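One contact in two related proteins. Structure 1 is citrate synthase from Pyrobaculum aerophilum, which probably catalyses the condensation of oxaloacetate with acetyl-CoA and water to citrate and CoA, a step of the tricarboxylic acid cycle: PDB 2IBP (chain A, 1.60 Å), residues 62-67 and 78-83. Structure 2 is citrate synthase from Metallosphaera sedula: PDB 6ABX (chain B, 1.70 Å), residues 43-48 and 59-64. Both blocks share one frame: the second was fitted to the first on N, CA, C and O of the twelve residues, RMSD 0.26 Å. Numbering follows each deposited sequence.

Structure 1 (2IBP); sequences YEEVSY and RELEDY.
Two consecutive helices of the mainly helical citrate synthase fold, 62-71 and 77-90, are linked by a short loop, and their segment axes cross at 107°. Tyr67 meets Tyr83 in a T-shaped pair: the edge of the Tyr67 ring points at the face of Tyr83, the planes are 84° apart, and Tyr67 CD1 lies 3.7 Å from Tyr83 CG. With CG anti to the backbone N (chi1 176°), the Tyr83 ring reaches across to the first turn of helix 62-71, where its CE2 comes 3.2 Å from Glu63 O. Ser66 stands at the hydroxyl end of this ring, and Tyr83 OH donates a hydrogen bond of 2.6 Å to Ser66 OG, which lies in the ring plane. At the other end of Tyr67, its OH is 3.4 Å from Glu79 CD; the Glu79 carboxylate is bound by the backbone N of Thr76 and by Arg73. Leu80 CD1 packs 4.1 Å from Glu64 CA, and Leu406 of the second subunit covers Leu80. Ser60 of its own chain and Tyr403 and Arg409 of that subunit hold the Glu64 carboxylate.

Structure 2 (6ABX); sequences FEEVAY and HELDDF.
The two consecutive helices 43-52 and 58-69 cross with their segment axes at 105°. Tyr48 meets Phe64 in a T-shaped pair: the edge of the Tyr48 ring points at the face of Phe64, the planes are 87° apart, and Tyr48 CD2 lies 3.8 Å from Phe64 CG. With CG anti to the backbone N (chi1 179°), the Phe64 ring extends to the first turn of helix 43-52, where its CE2 comes 3.3 Å from Glu44 O. Ala47 stands at the far edge of this ring, its CB 4.1 Å from Phe64 CE2, an apolar touch near the ring plane. At the other end of Tyr48, its OH is 3.4 Å from Glu60 CD; the Glu60 carboxylate is bound by the backbone N of Thr57, with Lys54 as a long, weak ion pair. Leu61 CD1 packs 3.9 Å from Glu45 CA, and Ile367 of the second subunit covers Leu61. The Glu45 carboxylate is held by Ser41 of its own chain and by Tyr364 and Arg370 of that subunit.

How the two compare
The exchanges that bear on the contact are Ser66(A) against Ala47(B) and Tyr83(A) against Phe64(B); together they take away a hydrogen bond between the helices, while the contact of CB with the ring is kept (Ser66(A) CB to Tyr83(A) CZ 4.5 Å, Ala47(B) CB to Phe64(B) CZ 4.1 Å). The CB atoms of Ser66(A) and Ala47(B) coincide within the error, but OG of Ser66(A) has no counterpart in Ala47(B). The ring of Phe64(B) follows that of Tyr83(A), with their CZ atoms 0.5 Å apart after superposition. The hydrogen bond of 2.6 Å between Tyr83(A) OH and Ser66(A) OG is therefore absent from structure 2, where neither side chain has a polar atom to make it. The rings still touch the same helix turn: Tyr83(A) CE2 is 3.2 Å from Glu63(A) O, and Phe64(B) CE2 is 3.3 Å from Glu44(B) O. Arg78(A) against His59(B) and Glu81(A) against Asp62(B) are further exchanges, on side chains that take no part in the contact, as are Tyr62(A) and Phe43(B), both buried, with CB atoms 1.4 Å apart after superposition. The side chains of Glu64(A), Tyr67(A), Glu79(A) and Leu80(A) coincide within the error with those of Glu45(B), Tyr48(B), Glu60(B) and Leu61(B). Glu63(A) and Glu44(B) are shifted within one rotamer, their CD atoms 1.1 Å apart after superposition, while both still touch the leucine, Leu80(A) or Leu61(B).

Structure 1 (2IBP)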
loop_
_atom_site.group_PDB
_atom_site.type_symbol
_atom_site.label_atom_id
_atom_site.label_comp_id
_atom_site.label_asym_id
_atom_site.label_seq_id
_atom_site.Cartn_x
_atom_site.Cartn_y
_atom_site.Cartn_z
ATOM N N TYR A 62 23.655 10.139 8.461
ATOM C CA TYR A 62 22.593 9.457 7.736
ATOM C C TYR A 62 23.084 8.956 6.387
ATOM O O TYR A 62 22.678 7.886 5.943
ATOM C CB TYR A 62 21.360 10.320 7.558
ATOM C CG TYR A 62 20.219 9.550 6.937
ATOM C CD1 TYR A 62 19.568 8.552 7.641
ATOM C CD2 TYR A 62 19.810 9.806 5.651
ATOM C CE1 TYR A 62 18.504 7.853 7.077
ATOM C CE2 TYR A 62 18.724 9.150 5.098
ATOM C CZ TYR A 62 18.078 8.174 5.819
ATOM O OH TYR A 62 17.027 7.516 5.216
ATOM N N GLU A 63 23.981 9.697 5.744
ATOM C CA GLU A 63 24.511 9.221 4.469
ATOM C C GLU A 63 25.165 7.857 4.656
ATOM O O GLU A 63 24.874 6.920 3.927
ATOM C CB GLU A 63 25.533 10.192 3.879
ATOM C CG GLU A 63 24.946 11.534 3.402
ATOM C CD GLU A 63 24.851 12.608 4.486
ATOM O OE1 GLU A 63 24.778 12.277 5.690
ATOM O OE2 GLU A 63 24.825 13.803 4.102
ATOM N N GLU A 64 26.018 7.735 5.659
ATOM C CA GLU A 64 26.717 6.469 5.889
ATOM C C GLU A 64 25.797 5.364 6.392
ATOM O O GLU A 64 25.907 4.214 5.983
ATOM C CB GLU A 64 27.893 6.679 6.836
ATOM C CG GLU A 64 28.795 5.485 6.968
ATOM C CD GLU A 64 29.952 5.759 7.900
ATOM O OE1 GLU A 64 29.708 5.921 9.115
ATOM O OE2 GLU A 64 31.117 5.745 7.415
ATOM N N VAL A 65 24.885 5.708 7.301
ATOM C CA VAL A 65 23.957 4.733 7.829
ATOM C C VAL A 65 23.009 4.249 6.735
ATOM O O VAL A 65 22.665 3.070 6.696
ATOM C CB VAL A 65 23.180 5.304 9.032
ATOM C CG1 VAL A 65 21.965 4.444 9.359
ATOM C CG2 VAL A 65 24.124 5.452 10.215
ATOM N N SER A 66 22.572 5.148 5.861
ATOM C CA SER A 66 21.682 4.751 4.780
ATOM C C SER A 66 22.413 3.791 3.841
ATOM O O SER A 66 21.847 2.792 3.375
ATOM C CB SER A 66 21.072 5.955 4.048
ATOM O OG SER A 66 22.024 6.756 3.372
ATOM N N TYR A 67 23.694 4.076 3.583
ATOM C CA TYR A 67 24.496 3.173 2.759
ATOM C C TYR A 67 24.514 1.796 3.417
ATOM O O TYR A 67 24.303 0.785 2.763
ATOM C CB TYR A 67 25.932 3.685 2.620
ATOM C CG TYR A 67 26.797 2.856 1.685
ATOM C CD1 TYR A 67 27.042 3.278 0.386
ATOM C CD2 TYR A 67 27.279 1.612 2.076
ATOM C CE1 TYR A 67 27.775 2.500 -0.502
ATOM C CE2 TYR A 67 28.026 0.828 1.197
ATOM C CZ TYR A 67 28.269 1.281 -0.078
ATOM O OH TYR A 67 29.026 0.508 -0.946
ATOM N N ARG A 78 35.968 5.637 -0.834
ATOM C CA ARG A 78 35.567 5.883 -2.206
ATOM C C ARG A 78 34.079 5.642 -2.418
ATOM O O ARG A 78 33.403 6.421 -3.081
ATOM C CB ARG A 78 36.401 5.049 -3.182
ATOM C CG ARG A 78 36.019 5.251 -4.645
ATOM C CD ARG A 78 37.193 4.979 -5.588
ATOM N NE ARG A 78 37.781 3.648 -5.431
ATOM C CZ ARG A 78 37.452 2.578 -6.154
ATOM N NH1 ARG A 78 36.510 2.652 -7.091
ATOM N NH2 ARG A 78 38.063 1.420 -5.932
ATOM N N GLU A 79 33.585 4.548 -1.854
ATOM C CA GLU A 79 32.176 4.189 -1.985
ATOM C C GLU A 79 31.280 5.251 -1.377
ATOM O O GLU A 79 30.271 5.639 -1.975
ATOM C CB GLU A 79 31.911 2.859 -1.304
ATOM C CG GLU A 79 32.409 1.688 -2.129
ATOM C CD GLU A 79 32.351 0.386 -1.386
ATOM O OE1 GLU A 79 32.348 0.400 -0.139
ATOM O OE2 GLU A 79 32.358 -0.667 -2.062
ATOM N N LEU A 80 31.698 5.778 -0.235
ATOM C CA LEU A 80 30.886 6.788 0.438
ATOM C C LEU A 80 30.880 8.082 -0.356
ATOM O O LEU A 80 29.829 8.670 -0.581
ATOM C CB LEU A 80 31.356 7.009 1.868
ATOM C CG LEU A 80 30.469 7.961 2.674
ATOM C CD1 LEU A 80 29.014 7.458 2.671
ATOM C CD2 LEU A 80 30.996 8.117 4.081
ATOM N N GLU A 81 32.057 8.503 -0.826
ATOM C CA GLU A 81 32.159 9.700 -1.651
ATOM C C GLU A 81 31.269 9.589 -2.890
ATOM O O GLU A 81 30.512 10.510 -3.213
ATOM C CB GLU A 81 33.612 9.940 -2.074
ATOM C CG GLU A 81 34.495 10.422 -0.950
ATOM C CD GLU A 81 35.967 10.479 -1.331
ATOM O OE1 GLU A 81 36.335 9.971 -2.416
ATOM O OE2 GLU A 81 36.761 10.997 -0.517
ATOM N N ASP A 82 31.359 8.463 -3.592
ATOM C CA ASP A 82 30.560 8.250 -4.793
ATOM C C ASP A 82 29.059 8.232 -4.481
ATOM O O ASP A 82 28.254 8.796 -5.214
ATOM C CB ASP A 82 30.975 6.968 -5.508
ATOM C CG ASP A 82 32.388 7.046 -6.073
ATOM O OD1 ASP A 82 32.950 8.165 -6.131
ATOM O OD2 ASP A 82 32.911 5.983 -6.483
ATOM N N TYR A 83 28.698 7.557 -3.397
ATOM C CA TYR A 83 27.300 7.469 -2.952
ATOM C C TYR A 83 26.752 8.866 -2.623
ATOM O O TYR A 83 25.639 9.243 -3.048
ATOM C CB TYR A 83 27.236 6.569 -1.720
ATOM C CG TYR A 83 25.871 6.462 -1.077
ATOM C CD1 TYR A 83 24.905 5.633 -1.611
ATOM C CD2 TYR A 83 25.630 7.030 0.161
ATOM C CE1 TYR A 83 23.658 5.497 -0.987
ATOM C CE2 TYR A 83 24.399 6.915 0.783
ATOM C CZ TYR A 83 23.427 6.137 0.215
ATOM O OH TYR A 83 22.208 5.957 0.856
#

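Structure 2 (6ABX)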
loop_
_atom_site.group_PDB
_atom_site.type_symbol
_atom_site.label_atom_id
_atom_site.label_comp_id
_atom_site.label_asym_id
_atom_site.label_seq_id
_atom_site.Cartn_x
_atom_site.Cartn_y
_atom_site.Cartn_z
ATOM N N PHE B 43 24.176 10.498 8.250
ATOM C CA PHE B 43 22.991 10.096 7.471
ATOM C C PHE B 43 23.372 9.212 6.264
ATOM O O PHE B 43 22.891 8.064 6.133
ATOM C CB PHE B 43 22.200 11.294 6.988
ATOM C CG PHE B 43 20.955 10.948 6.227
ATOM C CD1 PHE B 43 20.976 10.597 4.894
ATOM C CD2 PHE B 43 19.735 11.036 6.872
ATOM C CE1 PHE B 43 19.798 10.355 4.203
ATOM C CE2 PHE B 43 18.568 10.770 6.191
ATOM C CZ PHE B 43 18.601 10.443 4.868
ATOM N N GLU B 44 24.255 9.695 5.425
ATOM C CA GLU B 44 24.588 8.947 4.209
ATOM C C GLU B 44 25.276 7.605 4.522
ATOM O O GLU B 44 25.008 6.568 3.886
ATOM C CB GLU B 44 25.434 9.790 3.257
ATOM C CG GLU B 44 24.692 10.960 2.670
ATOM C CD GLU B 44 24.764 12.282 3.410
ATOM O OE1 GLU B 44 25.025 12.294 4.616
ATOM O OE2 GLU B 44 24.649 13.322 2.697
ATOM N N GLU B 45 26.151 7.584 5.531
ATOM C CA GLU B 45 26.841 6.341 5.822
ATOM C C GLU B 45 25.839 5.281 6.321
ATOM O O GLU B 45 25.936 4.087 5.991
ATOM C CB GLU B 45 27.920 6.570 6.877
ATOM C CG GLU B 45 28.687 5.349 7.189
ATOM C CD GLU B 45 29.842 5.557 8.152
ATOM O OE1 GLU B 45 29.599 5.518 9.392
ATOM O OE2 GLU B 45 30.958 5.795 7.655
ATOM N N VAL B 46 24.891 5.685 7.184
ATOM C CA VAL B 46 23.897 4.700 7.662
ATOM C C VAL B 46 22.928 4.283 6.552
ATOM O O VAL B 46 22.522 3.104 6.560
ATOM C CB VAL B 46 23.162 5.190 8.934
ATOM C CG1 VAL B 46 22.177 4.141 9.416
ATOM C CG2 VAL B 46 24.137 5.504 10.046
ATOM N N ALA B 47 22.523 5.186 5.653
ATOM C CA ALA B 47 21.677 4.812 4.505
ATOM C C ALA B 47 22.426 3.778 3.647
ATOM O O ALA B 47 21.854 2.743 3.268
ATOM C CB ALA B 47 21.306 6.005 3.680
ATOM N N TYR B 48 23.736 3.989 3.454
ATOM C CA TYR B 48 24.555 3.006 2.728
ATOM C C TYR B 48 24.498 1.662 3.447
ATOM O O TYR B 48 24.363 0.597 2.780
ATOM C CB TYR B 48 26.004 3.487 2.612
ATOM C CG TYR B 48 26.884 2.653 1.691
ATOM C CD1 TYR B 48 27.345 1.410 2.086
ATOM C CD2 TYR B 48 27.177 3.096 0.423
ATOM C CE1 TYR B 48 28.106 0.624 1.243
ATOM C CE2 TYR B 48 27.995 2.357 -0.413
ATOM C CZ TYR B 48 28.398 1.087 -0.022
ATOM O OH TYR B 48 29.134 0.339 -0.909
ATOM N N HIS B 59 35.929 5.827 -0.660
ATOM C CA HIS B 59 35.532 6.026 -2.050
ATOM C C HIS B 59 34.052 5.681 -2.264
ATOM O O HIS B 59 33.362 6.399 -2.980
ATOM C CB HIS B 59 36.401 5.136 -2.964
ATOM C CG HIS B 59 36.019 5.157 -4.413
ATOM N ND1 HIS B 59 35.411 4.066 -5.028
ATOM C CD2 HIS B 59 36.186 6.091 -5.386
ATOM C CE1 HIS B 59 35.224 4.341 -6.313
ATOM N NE2 HIS B 59 35.692 5.568 -6.549
ATOM N N GLU B 60 33.583 4.571 -1.671
ATOM C CA GLU B 60 32.219 4.152 -1.843
ATOM C C GLU B 60 31.291 5.231 -1.272
ATOM O O GLU B 60 30.267 5.570 -1.921
ATOM C CB GLU B 60 31.933 2.821 -1.165
ATOM C CG GLU B 60 32.577 1.639 -1.877
ATOM C CD GLU B 60 32.525 0.353 -1.095
ATOM O OE1 GLU B 60 32.416 0.399 0.142
ATOM O OE2 GLU B 60 32.552 -0.708 -1.733
ATOM N N LEU B 61 31.680 5.809 -0.135
ATOM C CA LEU B 61 30.791 6.790 0.530
ATOM C C LEU B 61 30.782 8.104 -0.265
ATOM O O LEU B 61 29.758 8.693 -0.461
ATOM C CB LEU B 61 31.202 7.021 1.971
ATOM C CG LEU B 61 30.336 8.017 2.753
ATOM C CD1 LEU B 61 28.856 7.660 2.704
ATOM C CD2 LEU B 61 30.833 8.091 4.186
ATOM N N ASP B 62 31.944 8.509 -0.773
ATOM C CA ASP B 62 32.058 9.712 -1.612
ATOM C C ASP B 62 31.164 9.603 -2.860
ATOM O O ASP B 62 30.438 10.515 -3.194
ATOM C CB ASP B 62 33.496 9.941 -2.073
ATOM C CG ASP B 62 33.637 11.308 -2.721
ATOM O OD1 ASP B 62 33.329 12.326 -2.022
ATOM O OD2 ASP B 62 33.968 11.350 -3.920
ATOM N N ASP B 63 31.218 8.465 -3.555
ATOM C CA ASP B 63 30.382 8.241 -4.724
ATOM C C ASP B 63 28.890 8.300 -4.348
ATOM O O ASP B 63 28.084 8.824 -5.071
ATOM C CB ASP B 63 30.681 6.898 -5.405
ATOM C CG ASP B 63 32.028 6.902 -6.098
ATOM O OD1 ASP B 63 32.664 7.977 -6.119
ATOM O OD2 ASP B 63 32.414 5.836 -6.599
ATOM N N PHE B 64 28.525 7.664 -3.226
ATOM C CA PHE B 64 27.141 7.495 -2.793
ATOM C C PHE B 64 26.576 8.843 -2.361
ATOM O O PHE B 64 25.395 9.145 -2.716
ATOM C CB PHE B 64 27.081 6.510 -1.630
ATOM C CG PHE B 64 25.712 6.253 -1.067
ATOM C CD1 PHE B 64 24.727 5.588 -1.807
ATOM C CD2 PHE B 64 25.410 6.691 0.200
ATOM C CE1 PHE B 64 23.492 5.313 -1.239
ATOM C CE2 PHE B 64 24.164 6.452 0.748
ATOM C CZ PHE B 64 23.212 5.754 0.031
#